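Local coordinates for protein cephalosporin acylase (Bacillus halodurans, PDB 2NLZ) that is probably an N-terminal nucleophile hydrolase of the gamma-glutamyltranspeptidase family that may remove acyl side chains from cephalosporins, at residues Ala149-Trp163 with Ala192-Ala205. The protein carries 1 engineered substitution. Numbering follows the deposited sequence.
Sequences AEEGYPVTPTLAKYW and APRVGEVWRSQGHA
Tyr153 and Trp199 face each other as the hydrogen-bonded pair of a short two-stranded antiparallel sheet, with strand 153-154 linking helix 143-151 to helix 157-173 and strand 198-199 leading into helix 202-212. Tyr153 N reaches Trp199 O and Trp199 N returns to Tyr153 O, both at 3.1 Å. The pairing runs on through Val155, whose N binds Glu197 O and whose O takes Gly196 N from the type II turn Arg194-Glu197.

Both aromatic side chains leave the sheet on the same face. From CB outward, the Trp199 side chain meets a different neighbour at each step: CB lies 4.3 Å from Val155 CG2, and CG, set anti to the backbone N (chi1 176°), carries the indole to where Trp163 meets one face and Tyr153 its edge. Over that face stands the edge of Trp163, its CH2 3.4 Å from Trp199 CD2, an edge-to-face pair with planes 69° apart. CD1 and NE1 meet Trp163 CZ2, while NE1 also donates to Thr185 O. On the benzo side, CE3 sits 3.6 Å from Tyr153 CE2, CZ3 approaches Tyr153 OH, itself hydrogen-bonded to Val60 O, and CH2 reaches over the His204 ring. With an alanine here, the edge of Trp163 would probably lose the face it points at, Tyr153 CE2 its neighbour, and Thr185 O this donor.

Trp163 in turn carries Pro193 CD over the face of its five-membered ring, a CH-pi contact 3.6 Å from the centroid, and gives NE1 to Phe186 O.

Beyond the strands, Gly152, the first residue after helix 143-151, has a positive phi that favours glycine. That helix end also offers carbonyls: Ala149 O accepts Ser201 N, and Glu150 O lies in the guanidinium plane of Arg200, 3.2 Å from NE on a nearly straight bond of 176°.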
loop_
_atom_site.group_PDB
_atom_site.type_symbol
_atom_site.label_atom_id
_atom_site.label_comp_id
_atom_site.label_asym_id
_atom_site.label_seq_id
_atom_site.Cartn_x
_atom_site.Cartn_y
_atom_site.Cartn_z
ATOM N N ALA D 149 -39.774 -10.680 -9.108
ATOM C CA ALA D 149 -39.802 -11.518 -10.290
ATOM C C ALA D 149 -40.751 -10.968 -11.349
ATOM O O ALA D 149 -40.437 -11.009 -12.530
ATOM C CB ALA D 149 -40.163 -12.936 -9.916
ATOM N N GLU D 150 -41.897 -10.439 -10.917
ATOM C CA GLU D 150 -42.909 -9.893 -11.832
ATOM C C GLU D 150 -42.527 -8.538 -12.412
ATOM O O GLU D 150 -42.653 -8.313 -13.610
ATOM C CB GLU D 150 -44.274 -9.791 -11.144
ATOM C CG GLU D 150 -45.139 -11.019 -11.329
ATOM C CD GLU D 150 -46.510 -10.893 -10.708
ATOM O OE1 GLU D 150 -46.608 -10.408 -9.561
ATOM O OE2 GLU D 150 -47.489 -11.306 -11.364
ATOM N N GLU D 151 -42.058 -7.639 -11.555
ATOM C CA GLU D 151 -41.758 -6.278 -11.968
ATOM C C GLU D 151 -40.360 -6.154 -12.547
ATOM O O GLU D 151 -40.126 -5.343 -13.434
ATOM C CB GLU D 151 -41.956 -5.309 -10.802
ATOM C CG GLU D 151 -43.429 -5.100 -10.442
ATOM C CD GLU D 151 -43.642 -4.551 -9.033
ATOM O OE1 GLU D 151 -44.744 -4.770 -8.480
ATOM O OE2 GLU D 151 -42.719 -3.907 -8.480
ATOM N N GLY D 152 -39.434 -6.961 -12.046
ATOM C CA GLY D 152 -38.064 -6.969 -12.557
ATOM C C GLY D 152 -37.085 -6.088 -11.802
ATOM O O GLY D 152 -37.482 -5.251 -10.995
ATOM N N TYR D 153 -35.798 -6.275 -12.081
ATOM C CA TYR D 153 -34.737 -5.497 -11.435
ATOM C C TYR D 153 -33.567 -5.176 -12.369
ATOM O O TYR D 153 -33.263 -5.958 -13.264
ATOM C CB TYR D 153 -34.224 -6.222 -10.183
ATOM C CG TYR D 153 -33.574 -7.562 -10.444
ATOM C CD1 TYR D 153 -32.192 -7.681 -10.547
ATOM C CD2 TYR D 153 -34.343 -8.716 -10.573
ATOM C CE1 TYR D 153 -31.590 -8.911 -10.788
ATOM C CE2 TYR D 153 -33.754 -9.949 -10.810
ATOM C CZ TYR D 153 -32.377 -10.039 -10.918
ATOM O OH TYR D 153 -31.792 -11.262 -11.146
ATOM N N PRO D 154 -32.910 -4.016 -12.161
ATOM C CA PRO D 154 -31.700 -3.678 -12.926
ATOM C C PRO D 154 -30.511 -4.526 -12.514
ATOM O O PRO D 154 -30.243 -4.683 -11.328
ATOM C CB PRO D 154 -31.441 -2.214 -12.564
ATOM C CG PRO D 154 -32.111 -2.007 -11.267
ATOM C CD PRO D 154 -33.278 -2.948 -11.210
ATOM N N VAL D 155 -29.807 -5.062 -13.503
ATOM C CA VAL D 155 -28.694 -5.977 -13.274
ATOM C C VAL D 155 -27.398 -5.227 -12.920
ATOM O O VAL D 155 -26.952 -4.340 -13.651
ATOM C CB VAL D 155 -28.504 -6.902 -14.500
ATOM C CG1 VAL D 155 -27.276 -7.784 -14.349
ATOM C CG2 VAL D 155 -29.737 -7.747 -14.694
ATOM N N THR D 156 -26.807 -5.575 -11.784
ATOM C CA THR D 156 -25.564 -4.944 -11.357
ATOM C C THR D 156 -24.386 -5.508 -12.174
ATOM O O THR D 156 -24.471 -6.642 -12.658
ATOM C CB THR D 156 -25.333 -5.119 -9.825
ATOM O OG1 THR D 156 -24.945 -6.467 -9.547
ATOM C CG2 THR D 156 -26.597 -4.758 -9.018
ATOM N N PRO D 157 -23.299 -4.716 -12.347
ATOM C CA PRO D 157 -22.104 -5.107 -13.113
ATOM C C PRO D 157 -21.516 -6.473 -12.755
ATOM O O PRO D 157 -21.100 -7.215 -13.650
ATOM C CB PRO D 157 -21.091 -4.022 -12.750
ATOM C CG PRO D 157 -21.900 -2.849 -12.425
ATOM C CD PRO D 157 -23.169 -3.349 -11.813
ATOM N N THR D 158 -21.470 -6.785 -11.462
ATOM C CA THR D 158 -20.895 -8.037 -10.984
ATOM C C THR D 158 -21.753 -9.224 -11.414
ATOM O O THR D 158 -21.235 -10.202 -11.964
ATOM C CB THR D 158 -20.740 -8.034 -9.453
ATOM O OG1 THR D 158 -20.169 -6.791 -9.042
ATOM C CG2 THR D 158 -19.852 -9.186 -8.988
ATOM N N LEU D 159 -23.060 -9.123 -11.168
ATOM C CA LEU D 159 -24.008 -10.132 -11.607
ATOM C C LEU D 159 -23.951 -10.278 -13.131
ATOM O O LEU D 159 -23.986 -11.395 -13.649
ATOM C CB LEU D 159 -25.417 -9.777 -11.137
ATOM C CG LEU D 159 -26.556 -10.730 -11.492
ATOM C CD1 LEU D 159 -26.416 -12.013 -10.724
ATOM C CD2 LEU D 159 -27.885 -10.080 -11.179
ATOM N N ALA D 160 -23.816 -9.150 -13.832
ATOM C CA ALA D 160 -23.745 -9.140 -15.297
ATOM C C ALA D 160 -22.559 -9.925 -15.834
ATOM O O ALA D 160 -22.654 -10.553 -16.883
ATOM C CB ALA D 160 -23.704 -7.723 -15.819
ATOM N N LYS D 161 -21.444 -9.881 -15.112
ATOM C CA LYS D 161 -20.239 -10.597 -15.502
ATOM C C LYS D 161 -20.445 -12.112 -15.480
ATOM O O LYS D 161 -20.111 -12.801 -16.443
ATOM C CB LYS D 161 -19.070 -10.228 -14.582
ATOM C CG LYS D 161 -17.734 -10.869 -14.984
ATOM C CD LYS D 161 -16.907 -11.333 -13.770
ATOM C CE LYS D 161 -16.180 -10.180 -13.068
ATOM N NZ LYS D 161 -15.346 -10.657 -11.922
ATOM N N TYR D 162 -20.993 -12.624 -14.379
ATOM C CA TYR D 162 -21.153 -14.064 -14.216
ATOM C C TYR D 162 -22.301 -14.607 -15.049
ATOM O O TYR D 162 -22.276 -15.767 -15.452
ATOM C CB TYR D 162 -21.359 -14.432 -12.753
ATOM C CG TYR D 162 -20.145 -14.237 -11.889
ATOM C CD1 TYR D 162 -20.031 -13.122 -11.064
ATOM C CD2 TYR D 162 -19.105 -15.171 -11.890
ATOM C CE1 TYR D 162 -18.917 -12.936 -10.262
ATOM C CE2 TYR D 162 -17.979 -14.996 -11.091
ATOM C CZ TYR D 162 -17.896 -13.874 -10.280
ATOM O OH TYR D 162 -16.795 -13.679 -9.482
ATOM N N TRP D 163 -23.300 -13.764 -15.291
ATOM C CA TRP D 163 -24.408 -14.115 -16.161
ATOM C C TRP D 163 -23.911 -14.200 -17.608
ATOM O O TRP D 163 -24.300 -15.102 -18.344
ATOM C CB TRP D 163 -25.523 -13.072 -16.027
ATOM C CG TRP D 163 -26.921 -13.538 -16.350
ATOM C CD1 TRP D 163 -27.311 -14.362 -17.375
ATOM C CD2 TRP D 163 -28.118 -13.168 -15.663
ATOM N NE1 TRP D 163 -28.675 -14.535 -17.356
ATOM C CE2 TRP D 163 -29.193 -13.814 -16.313
ATOM C CE3 TRP D 163 -28.388 -12.363 -14.554
ATOM C CZ2 TRP D 163 -30.512 -13.677 -15.884
ATOM C CZ3 TRP D 163 -29.699 -12.220 -14.136
ATOM C CH2 TRP D 163 -30.741 -12.875 -14.796
ATOM N N ALA D 192 -27.060 -12.545 -22.582
ATOM C CA ALA D 192 -27.183 -12.293 -21.152
ATOM C C ALA D 192 -27.413 -10.798 -20.910
ATOM O O ALA D 192 -26.831 -9.974 -21.614
ATOM C CB ALA D 192 -25.942 -12.771 -20.424
ATOM N N PRO D 193 -28.254 -10.449 -19.913
ATOM C CA PRO D 193 -28.594 -9.064 -19.554
ATOM C C PRO D 193 -27.384 -8.157 -19.383
ATOM O O PRO D 193 -26.392 -8.568 -18.792
ATOM C CB PRO D 193 -29.285 -9.213 -18.203
ATOM C CG PRO D 193 -29.834 -10.578 -18.204
ATOM C CD PRO D 193 -28.939 -11.423 -19.044
ATOM N N ARG D 194 -27.471 -6.936 -19.903
ATOM C CA ARG D 194 -26.381 -5.968 -19.785
ATOM C C ARG D 194 -26.501 -5.241 -18.454
ATOM O O ARG D 194 -27.494 -5.392 -17.751
ATOM C CB ARG D 194 -26.412 -4.946 -20.932
ATOM C CG ARG D 194 -26.493 -5.545 -22.322
ATOM C CD ARG D 194 -26.428 -4.481 -23.414
ATOM N NE ARG D 194 -26.771 -5.036 -24.726
ATOM C CZ ARG D 194 -25.946 -5.747 -25.497
ATOM N NH1 ARG D 194 -24.702 -6.008 -25.111
ATOM N NH2 ARG D 194 -26.369 -6.207 -26.667
ATOM N N VAL D 195 -25.487 -4.457 -18.112
ATOM C CA VAL D 195 -25.539 -3.617 -16.928
ATOM C C VAL D 195 -26.669 -2.601 -17.073
ATOM O O VAL D 195 -26.777 -1.922 -18.091
ATOM C CB VAL D 195 -24.224 -2.851 -16.730
ATOM C CG1 VAL D 195 -24.189 -2.214 -15.359
ATOM C CG2 VAL D 195 -23.032 -3.773 -16.934
ATOM N N GLY D 196 -27.525 -2.518 -16.058
ATOM C CA GLY D 196 -28.616 -1.553 -16.045
ATOM C C GLY D 196 -29.878 -2.031 -16.734
ATOM O O GLY D 196 -30.930 -1.396 -16.623
ATOM N N GLU D 197 -29.772 -3.146 -17.450
ATOM C CA GLU D 197 -30.907 -3.726 -18.149
ATOM C C GLU D 197 -31.795 -4.436 -17.130
ATOM O O GLU D 197 -31.301 -5.110 -16.241
ATOM C CB GLU D 197 -30.414 -4.692 -19.229
ATOM C CG GLU D 197 -31.424 -5.033 -20.316
ATOM C CD GLU D 197 -30.905 -6.093 -21.280
ATOM O OE1 GLU D 197 -31.721 -6.882 -21.809
ATOM O OE2 GLU D 197 -29.679 -6.138 -21.508
ATOM N N VAL D 198 -33.105 -4.246 -17.237
ATOM C CA VAL D 198 -34.042 -4.910 -16.343
ATOM C C VAL D 198 -34.311 -6.332 -16.815
ATOM O O VAL D 198 -34.578 -6.572 -17.997
ATOM C CB VAL D 198 -35.369 -4.140 -16.240
ATOM C CG1 VAL D 198 -36.439 -4.990 -15.580
ATOM C CG2 VAL D 198 -35.173 -2.854 -15.465
ATOM N N TRP D 199 -34.219 -7.275 -15.890
ATOM C CA TRP D 199 -34.574 -8.650 -16.187
ATOM C C TRP D 199 -35.732 -9.038 -15.291
ATOM O O TRP D 199 -35.787 -8.629 -14.130
ATOM C CB TRP D 199 -33.380 -9.577 -15.968
ATOM C CG TRP D 199 -33.696 -11.018 -16.159
ATOM C CD1 TRP D 199 -33.718 -11.698 -17.336
ATOM C CD2 TRP D 199 -34.042 -11.967 -15.138
ATOM N NE1 TRP D 199 -34.053 -13.013 -17.115
ATOM C CE2 TRP D 199 -34.254 -13.206 -15.775
ATOM C CE3 TRP D 199 -34.187 -11.891 -13.751
ATOM C CZ2 TRP D 199 -34.607 -14.362 -15.071
ATOM C CZ3 TRP D 199 -34.536 -13.038 -13.053
ATOM C CH2 TRP D 199 -34.742 -14.258 -13.715
ATOM N N ARG D 200 -36.656 -9.813 -15.844
ATOM C CA ARG D 200 -37.806 -10.287 -15.103
ATOM C C ARG D 200 -38.094 -11.720 -15.487
ATOM O O ARG D 200 -37.599 -12.212 -16.495
ATOM C CB ARG D 200 -39.027 -9.409 -15.379
ATOM C CG ARG D 200 -39.274 -9.122 -16.860
ATOM C CD ARG D 200 -40.487 -8.219 -17.071
ATOM N NE ARG D 200 -41.725 -8.835 -16.595
ATOM C CZ ARG D 200 -42.487 -9.656 -17.314
ATOM N NH1 ARG D 200 -42.145 -9.977 -18.557
ATOM N NH2 ARG D 200 -43.593 -10.161 -16.786
ATOM N N SER D 201 -38.892 -12.389 -14.673
ATOM C CA SER D 201 -39.304 -13.736 -14.969
ATOM C C SER D 201 -40.680 -14.011 -14.376
ATOM O O SER D 201 -40.826 -14.174 -13.153
ATOM C CB SER D 201 -38.278 -14.722 -14.442
ATOM O OG SER D 201 -38.671 -16.040 -14.749
ATOM N N GLN D 202 -41.687 -14.041 -15.254
ATOM C CA GLN D 202 -43.050 -14.398 -14.867
ATOM C C GLN D 202 -43.100 -15.818 -14.332
ATOM O O GLN D 202 -43.894 -16.121 -13.446
ATOM C CB GLN D 202 -44.031 -14.248 -16.034
ATOM C CG GLN D 202 -45.001 -13.077 -15.903
ATOM C CD GLN D 202 -45.947 -13.184 -14.700
ATOM O OE1 GLN D 202 -46.176 -14.272 -14.155
ATOM N NE2 GLN D 202 -46.510 -12.049 -14.291
ATOM N N GLY D 203 -42.242 -16.673 -14.879
ATOM C CA GLY D 203 -42.113 -18.039 -14.416
ATOM C C GLY D 203 -41.801 -18.086 -12.933
ATOM O O GLY D 203 -42.531 -18.712 -12.159
ATOM N N HIS D 204 -40.726 -17.401 -12.546
ATOM C CA HIS D 204 -40.298 -17.323 -11.151
ATOM C C HIS D 204 -41.404 -16.836 -10.227
ATOM O O HIS D 204 -41.606 -17.395 -9.154
ATOM C CB HIS D 204 -39.083 -16.411 -11.011
ATOM C CG HIS D 204 -37.782 -17.079 -11.329
ATOM N ND1 HIS D 204 -37.403 -17.398 -12.613
ATOM C CD2 HIS D 204 -36.763 -17.469 -10.528
ATOM C CE1 HIS D 204 -36.207 -17.956 -12.589
ATOM N NE2 HIS D 204 -35.799 -18.016 -11.335
ATOM N N ALA D 205 -42.122 -15.801 -10.660
ATOM C CA ALA D 205 -43.256 -15.274 -9.910
ATOM C C ALA D 205 -44.359 -16.316 -9.682
ATOM O O ALA D 205 -44.802 -16.504 -8.543
ATOM C CB ALA D 205 -43.816 -14.067 -10.608
#